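Local coordinates for putative uncharacterized protein (Coprinopsis cinerea, PDB 3W9A), which is the catalytic domain of a glycoside hydrolase family 131 protein with a beta-jelly roll fold and probably cleaves glucan chains, at residues I100-H114 / L126-G138. Sequence-based numbering, arbitrary orientation.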
loop_
_atom_site.group_PDB
_atom_site.type_symbol
_atom_site.label_atom_id
_atom_site.label_comp_id
_atom_site.label_asym_id
_atom_site.label_seq_id
_atom_site.Cartn_x
_atom_site.Cartn_y
_atom_site.Cartn_z
ATOM N N ILE A 100 2.402 6.525 0.692
ATOM C CA ILE A 100 1.133 6.791 0.081
ATOM C C ILE A 100 0.774 8.289 0.158
ATOM O O ILE A 100 1.184 9.017 1.079
ATOM C CB ILE A 100 0.074 5.870 0.728
ATOM C CG1 ILE A 100 -1.251 5.918 -0.025
ATOM C CG2 ILE A 100 -0.161 6.213 2.185
ATOM C CD1 ILE A 100 -2.113 4.694 0.212
ATOM N N LYS A 101 0.048 8.760 -0.847
ATOM C CA LYS A 101 -0.524 10.101 -0.796
ATOM C C LYS A 101 -1.754 10.224 -1.658
ATOM O O LYS A 101 -2.058 9.348 -2.488
ATOM C CB LYS A 101 0.477 11.156 -1.252
ATOM C CG LYS A 101 0.678 11.220 -2.761
ATOM C CD LYS A 101 1.039 12.619 -3.227
ATOM C CE LYS A 101 1.105 12.681 -4.736
ATOM N NZ LYS A 101 1.618 14.000 -5.188
ATOM N N ARG A 102 -2.436 11.350 -1.462
ATOM C CA ARG A 102 -3.519 11.781 -2.337
ATOM C C ARG A 102 -3.209 13.175 -2.847
ATOM O O ARG A 102 -2.298 13.832 -2.340
ATOM C CB ARG A 102 -4.850 11.778 -1.586
ATOM C CG ARG A 102 -4.946 12.760 -0.426
ATOM C CD ARG A 102 -6.409 13.002 -0.112
ATOM N NE ARG A 102 -6.629 14.163 0.724
ATOM C CZ ARG A 102 -7.060 15.350 0.291
ATOM N NH1 ARG A 102 -7.287 15.581 -0.998
ATOM N NH2 ARG A 102 -7.260 16.326 1.170
ATOM N N THR A 103 -3.954 13.620 -3.853
ATOM C CA THR A 103 -3.914 15.025 -4.281
ATOM C C THR A 103 -5.305 15.607 -4.116
ATOM O O THR A 103 -6.184 14.993 -3.502
ATOM C CB THR A 103 -3.433 15.175 -5.742
ATOM O OG1 THR A 103 -4.398 14.627 -6.659
ATOM C CG2 THR A 103 -2.085 14.491 -5.946
ATOM N N ASN A 104 -5.503 16.803 -4.650
ATOM C CA ASN A 104 -6.825 17.389 -4.728
ATOM C C ASN A 104 -7.633 16.866 -5.910
ATOM O O ASN A 104 -8.859 16.956 -5.917
ATOM C CB ASN A 104 -6.693 18.898 -4.780
ATOM C CG ASN A 104 -6.461 19.503 -3.409
ATOM O OD1 ASN A 104 -6.866 18.943 -2.385
ATOM N ND2 ASN A 104 -5.840 20.648 -3.385
ATOM N N THR A 105 -6.950 16.304 -6.904
ATOM C CA THR A 105 -7.630 15.688 -8.065
ATOM C C THR A 105 -8.080 14.269 -7.736
ATOM O O THR A 105 -7.312 13.497 -7.161
ATOM C CB THR A 105 -6.712 15.668 -9.287
ATOM O OG1 THR A 105 -6.250 16.992 -9.555
ATOM C CG2 THR A 105 -7.430 15.157 -10.511
ATOM N N ASN A 106 -9.318 13.927 -8.113
ATOM C CA ASN A 106 -9.909 12.634 -7.817
ATOM C C ASN A 106 -9.638 12.236 -6.363
ATOM O O ASN A 106 -9.210 11.121 -6.080
ATOM C CB ASN A 106 -9.373 11.551 -8.775
ATOM C CG ASN A 106 -9.803 11.778 -10.215
ATOM O OD1 ASN A 106 -10.870 12.343 -10.475
ATOM N ND2 ASN A 106 -8.993 11.314 -11.150
ATOM N N ALA A 107 -9.881 13.179 -5.454
ATOM C CA ALA A 107 -9.556 13.007 -4.051
ATOM C C ALA A 107 -10.443 11.921 -3.477
ATOM O O ALA A 107 -11.628 11.909 -3.746
ATOM C CB ALA A 107 -9.783 14.314 -3.304
ATOM N N PRO A 108 -9.877 10.982 -2.716
ATOM C CA PRO A 108 -10.747 10.012 -2.072
ATOM C C PRO A 108 -11.885 10.675 -1.271
ATOM O O PRO A 108 -11.680 11.726 -0.670
ATOM C CB PRO A 108 -9.786 9.255 -1.161
ATOM C CG PRO A 108 -8.489 9.304 -1.890
ATOM C CD PRO A 108 -8.454 10.639 -2.557
ATOM N N ASP A 109 -13.057 10.041 -1.275
ATOM C CA ASP A 109 -14.263 10.535 -0.610
ATOM C C ASP A 109 -14.240 10.243 0.892
ATOM O O ASP A 109 -14.427 9.094 1.297
ATOM C CB ASP A 109 -15.474 9.863 -1.244
ATOM C CG ASP A 109 -16.792 10.420 -0.764
ATOM O OD1 ASP A 109 -16.862 11.055 0.297
ATOM O OD2 ASP A 109 -17.779 10.185 -1.464
ATOM N N PRO A 110 -14.053 11.286 1.727
ATOM C CA PRO A 110 -13.988 11.070 3.180
ATOM C C PRO A 110 -15.302 10.653 3.858
ATOM O O PRO A 110 -15.310 10.372 5.060
ATOM C CB PRO A 110 -13.513 12.424 3.711
ATOM C CG PRO A 110 -13.956 13.417 2.691
ATOM C CD PRO A 110 -13.927 12.712 1.371
ATOM N N THR A 111 -16.407 10.614 3.115
ATOM C CA THR A 111 -17.684 10.139 3.659
ATOM C C THR A 111 -17.872 8.612 3.504
ATOM O O THR A 111 -18.859 8.076 3.976
ATOM C CB THR A 111 -18.877 10.861 2.982
ATOM O OG1 THR A 111 -19.003 10.457 1.607
ATOM C CG2 THR A 111 -18.691 12.384 3.056
ATOM N N LEU A 112 -16.932 7.932 2.844
ATOM C CA LEU A 112 -17.071 6.516 2.502
ATOM C C LEU A 112 -15.900 5.697 3.015
ATOM O O LEU A 112 -14.766 6.179 3.040
ATOM C CB LEU A 112 -17.131 6.356 0.984
ATOM C CG LEU A 112 -18.361 6.930 0.287
ATOM C CD1 LEU A 112 -18.237 6.711 -1.204
ATOM C CD2 LEU A 112 -19.631 6.294 0.808
ATOM N N GLU A 113 -16.174 4.449 3.406
ATOM C CA GLU A 113 -15.133 3.593 3.975
ATOM C C GLU A 113 -14.196 3.062 2.893
ATOM O O GLU A 113 -14.669 2.589 1.857
ATOM C CB GLU A 113 -15.741 2.406 4.727
ATOM C CG GLU A 113 -14.670 1.499 5.331
ATOM C CD GLU A 113 -15.231 0.391 6.189
ATOM O OE1 GLU A 113 -16.416 0.453 6.573
ATOM O OE2 GLU A 113 -14.477 -0.558 6.463
ATOM N N HIS A 114 -12.884 3.135 3.167
ATOM C CA HIS A 114 -11.813 2.592 2.322
ATOM C C HIS A 114 -10.926 1.713 3.155
ATOM O O HIS A 114 -10.671 2.022 4.315
ATOM C CB HIS A 114 -10.885 3.681 1.787
ATOM C CG HIS A 114 -11.588 4.763 1.059
ATOM N ND1 HIS A 114 -12.361 5.694 1.705
ATOM C CD2 HIS A 114 -11.627 5.074 -0.256
ATOM C CE1 HIS A 114 -12.858 6.535 0.815
ATOM N NE2 HIS A 114 -12.430 6.179 -0.381
ATOM N N LEU A 126 -4.676 0.171 6.553
ATOM C CA LEU A 126 -5.021 1.562 6.708
ATOM C C LEU A 126 -6.457 1.684 6.279
ATOM O O LEU A 126 -6.905 0.958 5.379
ATOM C CB LEU A 126 -4.142 2.447 5.818
ATOM C CG LEU A 126 -2.630 2.528 6.126
ATOM C CD1 LEU A 126 -1.891 3.316 5.056
ATOM C CD2 LEU A 126 -2.357 3.125 7.493
ATOM N N LYS A 127 -7.186 2.578 6.917
ATOM C CA LYS A 127 -8.502 2.981 6.405
ATOM C C LYS A 127 -8.637 4.488 6.269
ATOM O O LYS A 127 -7.823 5.242 6.799
ATOM C CB LYS A 127 -9.622 2.482 7.289
ATOM C CG LYS A 127 -9.587 0.995 7.608
ATOM C CD LYS A 127 -11.014 0.497 7.800
ATOM C CE LYS A 127 -11.107 -0.615 8.815
ATOM N NZ LYS A 127 -12.531 -1.059 8.892
ATOM N N TYR A 128 -9.673 4.891 5.539
ATOM C CA TYR A 128 -10.043 6.277 5.362
ATOM C C TYR A 128 -11.567 6.363 5.237
ATOM O O TYR A 128 -12.217 5.443 4.701
ATOM C CB TYR A 128 -9.375 6.814 4.099
ATOM C CG TYR A 128 -9.577 8.287 3.813
ATOM C CD1 TYR A 128 -8.972 9.260 4.602
ATOM C CD2 TYR A 128 -10.342 8.708 2.733
ATOM C CE1 TYR A 128 -9.152 10.606 4.349
ATOM C CE2 TYR A 128 -10.511 10.056 2.450
ATOM C CZ TYR A 128 -9.910 11.003 3.261
ATOM O OH TYR A 128 -10.052 12.346 2.988
ATOM N N GLY A 129 -12.121 7.465 5.735
ATOM C CA GLY A 129 -13.540 7.800 5.597
ATOM C C GLY A 129 -14.442 7.171 6.638
ATOM O O GLY A 129 -15.630 7.011 6.396
ATOM N N VAL A 130 -13.886 6.861 7.811
ATOM C CA VAL A 130 -14.575 6.066 8.841
ATOM C C VAL A 130 -14.187 6.571 10.235
ATOM O O VAL A 130 -13.167 7.238 10.400
ATOM C CB VAL A 130 -14.250 4.542 8.671
ATOM C CG1 VAL A 130 -14.465 3.719 9.943
ATOM C CG2 VAL A 130 -15.082 3.942 7.552
ATOM N N GLY A 131 -15.025 6.264 11.221
ATOM C CA GLY A 131 -14.736 6.573 12.613
ATOM C C GLY A 131 -14.994 8.024 12.993
ATOM O O GLY A 131 -15.688 8.771 12.288
ATOM N N SER A 132 -14.427 8.400 14.131
ATOM C CA SER A 132 -14.511 9.756 14.674
ATOM C C SER A 132 -14.022 10.834 13.694
ATOM O O SER A 132 -14.669 11.877 13.516
ATOM C CB SER A 132 -13.682 9.805 15.967
ATOM O OG SER A 132 -13.317 11.128 16.298
ATOM N N ASN A 133 -12.878 10.562 13.066
ATOM C CA ASN A 133 -12.199 11.498 12.169
ATOM C C ASN A 133 -12.144 10.906 10.757
ATOM O O ASN A 133 -11.139 10.329 10.351
ATOM C CB ASN A 133 -10.779 11.756 12.676
ATOM C CG ASN A 133 -10.749 12.220 14.113
ATOM O OD1 ASN A 133 -10.341 11.474 15.015
ATOM N ND2 ASN A 133 -11.200 13.444 14.344
ATOM N N PRO A 134 -13.234 11.030 10.006
ATOM C CA PRO A 134 -13.234 10.334 8.723
ATOM C C PRO A 134 -12.248 10.910 7.689
ATOM O O PRO A 134 -11.871 10.196 6.762
ATOM C CB PRO A 134 -14.695 10.429 8.264
ATOM C CG PRO A 134 -15.280 11.574 9.026
ATOM C CD PRO A 134 -14.550 11.599 10.340
ATOM N N SER A 135 -11.817 12.164 7.866
ATOM C CA SER A 135 -10.794 12.763 6.992
ATOM C C SER A 135 -9.371 12.421 7.415
ATOM O O SER A 135 -8.411 12.925 6.831
ATOM C CB SER A 135 -10.948 14.286 6.930
ATOM O OG SER A 135 -12.186 14.606 6.343
ATOM N N ASN A 136 -9.234 11.589 8.441
ATOM C CA ASN A 136 -7.936 11.055 8.806
ATOM C C ASN A 136 -7.650 9.739 8.116
ATOM O O ASN A 136 -8.534 8.921 7.871
ATOM C CB ASN A 136 -7.820 10.845 10.313
ATOM C CG ASN A 136 -7.632 12.144 11.077
ATOM O OD1 ASN A 136 -7.905 13.221 10.572
ATOM N ND2 ASN A 136 -7.155 12.035 12.304
ATOM N N LEU A 137 -6.378 9.546 7.826
ATOM C CA LEU A 137 -5.852 8.264 7.433
ATOM C C LEU A 137 -5.524 7.521 8.734
ATOM O O LEU A 137 -4.608 7.908 9.441
ATOM C CB LEU A 137 -4.597 8.496 6.589
ATOM C CG LEU A 137 -3.912 7.323 5.898
ATOM C CD1 LEU A 137 -4.844 6.663 4.874
ATOM C CD2 LEU A 137 -2.619 7.780 5.237
ATOM N N GLY A 138 -6.285 6.477 9.052
ATOM C CA GLY A 138 -6.031 5.667 10.236
ATOM C C GLY A 138 -5.360 4.341 9.944
ATOM O O GLY A 138 -5.662 3.696 8.942
HETATM O O HOH W 1 -9.755 13.246 0.508
HETATM O O HOH W 2 -17.932 5.716 6.364
#
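The carbonyl oxygen of Y128 is gripped twice by H114: the backbone N of H114 reaches Y128 O at 2.9 Å, nearly in line with the C=O, while the ring nitrogen H114 ND1 meets the same Y128 O at 3.0 Å from well above the carbonyl plane. Histidine suits the place because its two ring nitrogens serve two partners: chi1 -55° sets CG beside the backbone N, which puts ND1 at Y128 O, while NE2 bonds to E213 OE2. Y128 N returns a bond to H114 O, completing an antiparallel hydrogen-bonded pair. Tyrosine fits because its ring packs beside P110 and on P108 CB (3.8 Å from Y128 CE2) while a water joins its hydroxyl to P108 O. A side chain at G129 would collide with L112 O, and glycine readily adopts its positive phi. E113, fully extended, lays CB and CG against V130 CG2; its OE2 forms a salt bridge with K127 NZ (3.2 Å) and accepts from Q115 NE2. With an alanine here, K127 and Q115 would probably lose this carboxylate, and V130 its contact with CG. The 102-113 loop thus links the jelly roll's two antiparallel sheets, from strand 93-101 to strand 114-119 beside strand 124-128, with strand 213-224 against P108.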